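Ketosynthase (PDB 6KXD) probably serves as the chain length factor half of a ketosynthase/chain length factor pair that extends acyl chains in ishigamide polyketide biosynthesis. Local coordinates at residues V128-R133 against A146-F151; G176-G181 against C293-A298; L183-A188 against A250-V255. All blocks are in the same frame, centred on the assembly; numbering follows the deposited sequence.

Along the chain, interaction 1 closes before the other two open, while interaction 3 is nested within the loop that interaction 2 closes. Interaction 1 lies at the subunit interface, its centre about 27 Å from that of interaction 2 and about 33 Å from that of interaction 3. The latter two have centres about 17 Å apart and share helix 180-193, and Gly176, in the turn just before it, packs on Leu183. In this thiolase-type fold that helix lies buried between two layers of strands. Interaction 2 ties its leading turn to the loop before helix 298-310; interaction 3 packs its body on strand 250-259. Both join the chain's halves around one of the central helices.

Interaction 1 (V128-R133 against A146-F151)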
loop_
_atom_site.group_PDB
_atom_site.type_symbol
_atom_site.label_atom_id
_atom_site.label_comp_id
_atom_site.label_asym_id
_atom_site.label_seq_id
_atom_site.Cartn_x
_atom_site.Cartn_y
_atom_site.Cartn_z
ATOM N N VAL B 128 -6.516 -14.442 -5.898
ATOM C CA VAL B 128 -5.447 -15.071 -5.205
ATOM C C VAL B 128 -5.905 -16.471 -4.763
ATOM O O VAL B 128 -5.095 -17.387 -4.785
ATOM C CB VAL B 128 -4.945 -14.233 -4.026
ATOM C CG1 VAL B 128 -5.989 -14.121 -2.940
ATOM C CG2 VAL B 128 -3.653 -14.806 -3.465
ATOM N N THR B 129 -7.158 -16.592 -4.365
ATOM C CA THR B 129 -7.707 -17.859 -3.889
ATOM C C THR B 129 -7.948 -18.806 -5.065
ATOM O O THR B 129 -7.774 -19.987 -4.943
ATOM C CB THR B 129 -9.004 -17.736 -3.083
ATOM O OG1 THR B 129 -10.079 -17.147 -3.809
ATOM C CG2 THR B 129 -8.766 -17.005 -1.778
ATOM N N ASP B 130 -8.332 -18.263 -6.217
ATOM C CA ASP B 130 -8.447 -19.095 -7.421
ATOM C C ASP B 130 -7.060 -19.619 -7.801
ATOM O O ASP B 130 -6.923 -20.792 -8.114
ATOM C CB ASP B 130 -9.124 -18.365 -8.578
ATOM C CG ASP B 130 -10.624 -18.198 -8.463
ATOM O OD1 ASP B 130 -11.255 -18.779 -7.538
ATOM O OD2 ASP B 130 -11.156 -17.446 -9.303
ATOM N N PHE B 131 -6.042 -18.750 -7.778
ATOM C CA PHE B 131 -4.686 -19.078 -8.088
ATOM C C PHE B 131 -4.235 -20.196 -7.145
ATOM O O PHE B 131 -3.687 -21.227 -7.551
ATOM C CB PHE B 131 -3.795 -17.852 -7.964
ATOM C CG PHE B 131 -2.312 -18.062 -8.105
ATOM C CD1 PHE B 131 -1.530 -18.519 -7.060
ATOM C CD2 PHE B 131 -1.678 -17.750 -9.297
ATOM C CE1 PHE B 131 -0.163 -18.681 -7.209
ATOM C CE2 PHE B 131 -0.304 -17.874 -9.428
ATOM C CZ PHE B 131 0.453 -18.350 -8.396
ATOM N N LEU B 132 -4.486 -20.000 -5.857
ATOM C CA LEU B 132 -4.010 -21.011 -4.905
ATOM C C LEU B 132 -4.817 -22.305 -5.038
ATOM O O LEU B 132 -4.224 -23.404 -4.914
ATOM C CB LEU B 132 -4.052 -20.435 -3.493
ATOM C CG LEU B 132 -2.954 -19.416 -3.210
ATOM C CD1 LEU B 132 -3.217 -18.713 -1.897
ATOM C CD2 LEU B 132 -1.583 -20.054 -3.181
ATOM N N ARG B 133 -6.117 -22.211 -5.284
ATOM C CA ARG B 133 -6.919 -23.438 -5.466
ATOM C C ARG B 133 -6.290 -24.220 -6.633
ATOM O O ARG B 133 -6.055 -25.412 -6.513
ATOM C CB ARG B 133 -8.409 -23.125 -5.615
ATOM C CG ARG B 133 -9.077 -22.746 -4.297
ATOM C CD ARG B 133 -10.532 -22.320 -4.418
ATOM N NE ARG B 133 -11.402 -23.416 -4.824
ATOM C CZ ARG B 133 -11.881 -24.366 -4.014
ATOM N NH1 ARG B 133 -11.555 -24.401 -2.735
ATOM N NH2 ARG B 133 -12.699 -25.283 -4.491
ATOM N N ALA B 146 -2.450 -18.630 -16.020
ATOM C CA ALA B 146 -1.346 -17.690 -16.128
ATOM C C ALA B 146 -1.848 -16.304 -16.562
ATOM O O ALA B 146 -1.209 -15.320 -16.241
ATOM C CB ALA B 146 -0.288 -18.211 -17.061
ATOM N N GLY B 147 -2.972 -16.268 -17.277
ATOM C CA GLY B 147 -3.581 -15.028 -17.755
ATOM C C GLY B 147 -4.147 -14.224 -16.591
ATOM O O GLY B 147 -4.300 -13.040 -16.692
ATOM N N ARG B 148 -4.440 -14.897 -15.470
ATOM C CA ARG B 148 -5.006 -14.210 -14.262
ATOM C C ARG B 148 -3.892 -13.542 -13.457
ATOM O O ARG B 148 -4.191 -12.656 -12.642
ATOM C CB ARG B 148 -5.793 -15.166 -13.359
ATOM C CG ARG B 148 -7.075 -15.746 -13.943
ATOM C CD ARG B 148 -8.337 -14.923 -13.844
ATOM N NE ARG B 148 -8.825 -14.711 -12.487
ATOM C CZ ARG B 148 -9.500 -15.601 -11.759
ATOM N NH1 ARG B 148 -9.633 -16.845 -12.181
ATOM N NH2 ARG B 148 -10.030 -15.245 -10.599
ATOM N N ILE B 149 -2.626 -13.914 -13.681
ATOM C CA ILE B 149 -1.531 -13.506 -12.808
ATOM C C ILE B 149 -1.348 -11.984 -12.777
ATOM O O ILE B 149 -1.203 -11.395 -11.716
ATOM C CB ILE B 149 -0.235 -14.253 -13.206
ATOM C CG1 ILE B 149 -0.311 -15.730 -12.798
ATOM C CG2 ILE B 149 0.990 -13.575 -12.631
ATOM C CD1 ILE B 149 0.954 -16.513 -13.089
ATOM N N PRO B 150 -1.335 -11.266 -13.916
ATOM C CA PRO B 150 -1.149 -9.811 -13.866
ATOM C C PRO B 150 -2.149 -9.163 -12.876
ATOM O O PRO B 150 -1.788 -8.354 -11.937
ATOM C CB PRO B 150 -1.334 -9.401 -15.337
ATOM C CG PRO B 150 -1.020 -10.650 -16.141
ATOM C CD PRO B 150 -1.467 -11.811 -15.273
ATOM N N PHE B 151 -3.382 -9.658 -12.920
ATOM C CA PHE B 151 -4.483 -9.077 -12.203
ATOM C C PHE B 151 -4.339 -9.257 -10.688
ATOM O O PHE B 151 -4.984 -8.556 -9.948
ATOM C CB PHE B 151 -5.800 -9.657 -12.722
ATOM C CG PHE B 151 -6.035 -9.323 -14.167
ATOM C CD1 PHE B 151 -6.452 -8.052 -14.539
ATOM C CD2 PHE B 151 -5.837 -10.269 -15.162
ATOM C CE1 PHE B 151 -6.660 -7.737 -15.874
ATOM C CE2 PHE B 151 -6.059 -9.952 -16.495
ATOM C CZ PHE B 151 -6.466 -8.685 -16.853
#
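Asp130 OD2 is gripped by both terminal nitrogens of Arg148. The bond from Arg148 NH2 to Asp130 OD2 is short and fairly straight, 2.8 Å with an N-H...O angle of 164°, whereas that from Arg148 NH1 to the same Asp130 OD2 is weak, at 3.3 Å. The salt bridge is thus a fork onto one oxygen. Both residues are partly exposed, where a charged pair can meet with less desolvation than in the core. OD2 lies in the guanidinium plane, at its edge, but is approached on its anti side and from somewhat outside the carboxylate plane; the two flat groups are turned 78° against each other. Bends at both chi2 and chi3 fold the long arginine chain, bringing its head to Asp130. Asp130 and Phe131 lie on helix 125-137; Arg148 comes just before, and Ile149 at the start of, the short helix 149-152, and Asn127 of the first helix adds a bond from its ND2 to Arg148 O. Beside the salt bridge the contact turns apolar. Phe131, with CG anti to the backbone N (chi1 173°), carries its ring out from the helix until its edge meets Ile149: Phe131 CE2 is 4.0 Å from Ile149 CG1 and 4.1 Å from Ile149 CD1. A flat aromatic edge and the CG1-CD1 arm of isoleucine suit this place, since both are buried and neither brings a polar group. Both helices lie at the dimer interface: Ile149 also packs on Leu207 of the partner chain, whose Glu126 forms a salt bridge with Arg133 NH1.

Interaction 2 (G176-G181 against C293-A298); sequences GGRVSG and CAAPTA. With EDO (1,2-ethanediol), chain D.
The turn leading into helix 180-193 meets the loop before helix 298-310 through Arg178, whose guanidinium lies against Ala295. The methyl CB of Ala295 sits over the centre of the guanidinium face, 3.2 Å from Arg178 NH1, and its small size allows this close approach. Arg178 CG lies anti to the carbonyl carbon (chi1 -59°), and the chain bends at chi2. Further back along the side chain, Arg178 CD rests 4.0 Å from Cys293 SG; at the head, Pro296 CD lies 4.0 Å from Arg178 NH2. In ketosynthases the corresponding turn bears the nucleophilic cysteine; in the GRVSG sequence here, Arg178 appears to occupy that place, consistent with a chain length factor. Beyond the two segments the head is held by a salt bridge from NH2 to Asp327 and a hydrogen bond from NH1 to Val360 O. Pro296 centres an inverse gamma turn, and Thr297 follows as N-cap, its OG1 accepting from Gly300 N. A 1,2-ethanediol, probably from the crystallisation liquor, bridges the segments: its O1 hydrogen-bonds Thr297 OG1 at 2.9 Å. At the guanidinium edge, Arg178 NH1 gives the same EDO O1 a weak bond of 3.3 Å.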
loop_
_atom_site.group_PDB
_atom_site.type_symbol
_atom_site.label_atom_id
_atom_site.label_comp_id
_atom_site.label_asym_id
_atom_site.label_seq_id
_atom_site.Cartn_x
_atom_site.Cartn_y
_atom_site.Cartn_z
ATOM N N GLY B 176 -5.736 -1.117 4.337
ATOM C CA GLY B 176 -6.361 -0.466 5.470
ATOM C C GLY B 176 -7.825 -0.784 5.585
ATOM O O GLY B 176 -8.483 -0.376 6.543
ATOM N N GLY B 177 -8.395 -1.469 4.591
ATOM C CA GLY B 177 -9.776 -1.839 4.686
ATOM C C GLY B 177 -10.694 -0.629 4.772
ATOM O O GLY B 177 -10.633 0.291 3.951
ATOM N N ARG B 178 -11.592 -0.591 5.770
ATOM C CA ARG B 178 -12.560 0.480 5.791
ATOM C C ARG B 178 -11.937 1.882 5.898
ATOM O O ARG B 178 -12.580 2.851 5.497
ATOM C CB ARG B 178 -13.503 0.307 6.969
ATOM C CG ARG B 178 -14.242 -1.001 6.934
ATOM C CD ARG B 178 -15.598 -0.826 7.586
ATOM N NE ARG B 178 -16.137 -2.143 7.806
ATOM C CZ ARG B 178 -15.755 -2.951 8.797
ATOM N NH1 ARG B 178 -14.958 -2.506 9.768
ATOM N NH2 ARG B 178 -16.201 -4.198 8.826
ATOM N N VAL B 179 -10.722 2.003 6.436
ATOM C CA VAL B 179 -10.125 3.322 6.597
ATOM C C VAL B 179 -9.322 3.672 5.342
ATOM O O VAL B 179 -8.767 4.774 5.289
ATOM C CB VAL B 179 -9.248 3.458 7.829
ATOM C CG1 VAL B 179 -10.086 3.238 9.068
ATOM C CG2 VAL B 179 -8.023 2.555 7.765
ATOM N N SER B 180 -9.201 2.726 4.395
ATOM C CA SER B 180 -8.197 2.860 3.334
ATOM C C SER B 180 -8.496 4.099 2.463
ATOM O O SER B 180 -7.562 4.701 1.919
ATOM C CB SER B 180 -8.082 1.608 2.453
ATOM O OG SER B 180 -9.303 1.452 1.747
ATOM N N GLY B 181 -9.764 4.413 2.233
ATOM C CA GLY B 181 -10.112 5.637 1.442
ATOM C C GLY B 181 -9.596 6.899 2.103
ATOM O O GLY B 181 -9.153 7.831 1.438
ATOM N N CYS B 293 -18.940 4.638 9.377
ATOM C CA CYS B 293 -18.870 3.568 8.397
ATOM C C CYS B 293 -19.940 2.503 8.666
ATOM O O CYS B 293 -20.220 1.682 7.822
ATOM C CB CYS B 293 -17.490 2.928 8.342
ATOM S SG CYS B 293 -17.014 2.077 9.869
ATOM N N ALA B 294 -20.450 2.474 9.885
ATOM C CA ALA B 294 -21.551 1.551 10.256
ATOM C C ALA B 294 -21.101 0.076 10.127
ATOM O O ALA B 294 -21.902 -0.776 9.777
ATOM C CB ALA B 294 -22.740 1.846 9.389
ATOM N N ALA B 295 -19.808 -0.196 10.368
ATOM C CA ALA B 295 -19.260 -1.555 10.362
ATOM C C ALA B 295 -20.149 -2.404 11.261
ATOM O O ALA B 295 -20.500 -1.941 12.335
ATOM C CB ALA B 295 -17.860 -1.573 10.881
ATOM N N PRO B 296 -20.517 -3.646 10.868
ATOM C CA PRO B 296 -21.440 -4.480 11.653
ATOM C C PRO B 296 -20.672 -5.241 12.748
ATOM O O PRO B 296 -20.689 -6.465 12.794
ATOM C CB PRO B 296 -22.039 -5.365 10.547
ATOM C CG PRO B 296 -20.851 -5.621 9.659
ATOM C CD PRO B 296 -20.105 -4.297 9.612
ATOM N N THR B 297 -19.982 -4.485 13.608
ATOM C CA THR B 297 -19.025 -4.986 14.546
ATOM C C THR B 297 -19.199 -4.172 15.827
ATOM O O THR B 297 -19.891 -3.158 15.800
ATOM C CB THR B 297 -17.593 -4.903 14.010
ATOM O OG1 THR B 297 -17.262 -3.524 13.840
ATOM C CG2 THR B 297 -17.394 -5.681 12.722
ATOM N N ALA B 298 -18.559 -4.622 16.910
ATOM C CA ALA B 298 -18.586 -3.881 18.168
ATOM C C ALA B 298 -17.975 -2.501 17.928
ATOM O O ALA B 298 -18.431 -1.530 18.486
ATOM C CB ALA B 298 -17.832 -4.632 19.238
HETATM C C1 EDO D . -13.905 -4.089 14.091
HETATM O O1 EDO D . -14.584 -3.707 12.867
HETATM C C2 EDO D . -14.175 -5.481 14.678
HETATM O O2 EDO D . -14.398 -5.225 16.062
#

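Interaction 3 (L183-A188 against A250-V255); sequences LALNYA and AAVLSV
With CG anti to the backbone N (chi1 178°), Leu185 extends from its helix toward strand 250-259, sets CD1 against Val252 and wedges CD2 between Val252 and Val255; Asn186, also near anti (chi1 -156°), lays its amide along the flank of Val255. Leu185 CD1 meets Val252 CG2 tip to tip at 4.1 Å. The other branch, Leu185 CD2, reaches Val255 CG2 at 4.0 Å, the two side chains crossing at a slant. Val255 and Asn186 instead slide past one another in opposite directions, which puts Val255 CG1 3.8 Å from Asn186 CB and Val255 CB 3.5 Å from Asn186 OD1. Branched residues suit the strand, since each valine offers a broad apolar surface close to the backbone, while the longer leucine reaches them from the helix. The axes of helix segment 183-188 and strand segment 250-255 approach to 9.0 Å and cross at -115°. Val252 and Val255 are three positions apart and would face opposite sides of a regular strand; a classic beta bulge, with Leu253 and Ser254 both opposite Val370, turns both toward the helix. This is one of the buried central helices of the thiolase-type fold: Leu185 faces this strand, while Ala184 and Ala188 pack on strand 199-206. The Asn186 amide has partners of its own: OD1 accepts from Arg189 NE, and ND2 donates to Glu162 of the partner chain and, at 2.9 Å, to a water that also lies near Val255 O, too close to be trusted as an ordinary bond. No direct hydrogen bond joins helix and strand; they meet by van der Waals packing, with at most a doubtful water link, and the buried amide's rotation is probably fixed by partners from its own helix and the other chain.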
loop_
_atom_site.group_PDB
_atom_site.type_symbol
_atom_site.label_atom_id
_atom_site.label_comp_id
_atom_site.label_asym_id
_atom_site.label_seq_id
_atom_site.Cartn_x
_atom_site.Cartn_y
_atom_site.Cartn_z
ATOM N N LEU B 183 -6.910 6.930 4.343
ATOM C CA LEU B 183 -5.474 6.837 4.250
ATOM C C LEU B 183 -5.061 7.314 2.862
ATOM O O LEU B 183 -4.087 8.023 2.727
ATOM C CB LEU B 183 -5.064 5.391 4.468
ATOM C CG LEU B 183 -5.338 4.824 5.859
ATOM C CD1 LEU B 183 -4.869 3.397 5.892
ATOM C CD2 LEU B 183 -4.634 5.630 6.940
ATOM N N ALA B 184 -5.839 6.914 1.857
ATOM C CA ALA B 184 -5.515 7.296 0.500
ATOM C C ALA B 184 -5.621 8.823 0.388
ATOM O O ALA B 184 -4.813 9.462 -0.236
ATOM C CB ALA B 184 -6.426 6.655 -0.471
ATOM N N LEU B 185 -6.705 9.362 0.957
ATOM C CA LEU B 185 -6.978 10.771 0.847
ATOM C C LEU B 185 -5.844 11.539 1.514
ATOM O O LEU B 185 -5.376 12.564 1.015
ATOM C CB LEU B 185 -8.316 11.075 1.505
ATOM C CG LEU B 185 -8.712 12.537 1.499
ATOM C CD1 LEU B 185 -8.699 13.102 0.091
ATOM C CD2 LEU B 185 -10.084 12.676 2.102
ATOM N N ASN B 186 -5.404 11.055 2.678
ATOM C CA ASN B 186 -4.380 11.755 3.407
ATOM C C ASN B 186 -3.038 11.657 2.674
ATOM O O ASN B 186 -2.219 12.606 2.615
ATOM C CB ASN B 186 -4.224 11.209 4.818
ATOM C CG ASN B 186 -3.625 12.263 5.714
ATOM O OD1 ASN B 186 -4.046 13.420 5.644
ATOM N ND2 ASN B 186 -2.724 11.838 6.562
ATOM N N TYR B 187 -2.798 10.484 2.079
ATOM C CA TYR B 187 -1.632 10.278 1.301
ATOM C C TYR B 187 -1.582 11.302 0.151
ATOM O O TYR B 187 -0.563 11.993 -0.059
ATOM C CB TYR B 187 -1.642 8.815 0.833
ATOM C CG TYR B 187 -0.483 8.437 -0.044
ATOM C CD1 TYR B 187 0.690 7.946 0.492
ATOM C CD2 TYR B 187 -0.555 8.580 -1.405
ATOM C CE1 TYR B 187 1.744 7.564 -0.309
ATOM C CE2 TYR B 187 0.508 8.235 -2.215
ATOM C CZ TYR B 187 1.679 7.757 -1.669
ATOM O OH TYR B 187 2.745 7.380 -2.471
ATOM N N ALA B 188 -2.662 11.375 -0.591
ATOM C CA ALA B 188 -2.776 12.331 -1.741
ATOM C C ALA B 188 -2.541 13.763 -1.243
ATOM O O ALA B 188 -1.783 14.522 -1.850
ATOM C CB ALA B 188 -4.115 12.200 -2.347
ATOM N N ALA B 250 -15.941 20.249 -2.286
ATOM C CA ALA B 250 -15.663 20.162 -0.897
ATOM C C ALA B 250 -14.177 20.367 -0.681
ATOM O O ALA B 250 -13.355 20.002 -1.518
ATOM C CB ALA B 250 -16.112 18.833 -0.335
ATOM N N ALA B 251 -13.843 20.957 0.455
ATOM C CA ALA B 251 -12.464 21.153 0.854
ATOM C C ALA B 251 -12.168 20.127 1.931
ATOM O O ALA B 251 -12.993 19.919 2.788
ATOM C CB ALA B 251 -12.215 22.527 1.379
ATOM N N VAL B 252 -11.015 19.460 1.794
ATOM C CA VAL B 252 -10.546 18.540 2.797
ATOM C C VAL B 252 -9.754 19.331 3.840
ATOM O O VAL B 252 -8.629 19.738 3.602
ATOM C CB VAL B 252 -9.692 17.411 2.192
ATOM C CG1 VAL B 252 -9.226 16.478 3.286
ATOM C CG2 VAL B 252 -10.419 16.644 1.097
ATOM N N LEU B 253 -10.389 19.579 4.994
ATOM C CA LEU B 253 -9.826 20.387 6.042
ATOM C C LEU B 253 -8.856 19.582 6.907
ATOM O O LEU B 253 -7.898 20.105 7.432
ATOM C CB LEU B 253 -10.981 20.933 6.885
ATOM C CG LEU B 253 -11.960 21.837 6.154
ATOM C CD1 LEU B 253 -12.775 22.599 7.176
ATOM C CD2 LEU B 253 -11.252 22.806 5.226
ATOM N N SER B 254 -9.173 18.324 7.176
ATOM C CA SER B 254 -8.289 17.512 7.951
ATOM C C SER B 254 -8.643 16.035 7.738
ATOM O O SER B 254 -9.765 15.675 7.410
ATOM C CB SER B 254 -8.382 17.829 9.404
ATOM O OG SER B 254 -9.669 17.491 9.843
ATOM N N VAL B 255 -7.615 15.226 7.891
ATOM C CA VAL B 255 -7.738 13.783 7.960
ATOM C C VAL B 255 -6.824 13.339 9.082
ATOM O O VAL B 255 -5.626 13.636 9.101
ATOM C CB VAL B 255 -7.349 13.097 6.641
ATOM C CG1 VAL B 255 -7.401 11.585 6.782
ATOM C CG2 VAL B 255 -8.200 13.565 5.499
HETATM O O HOH W 1 -3.136 13.581 8.842
#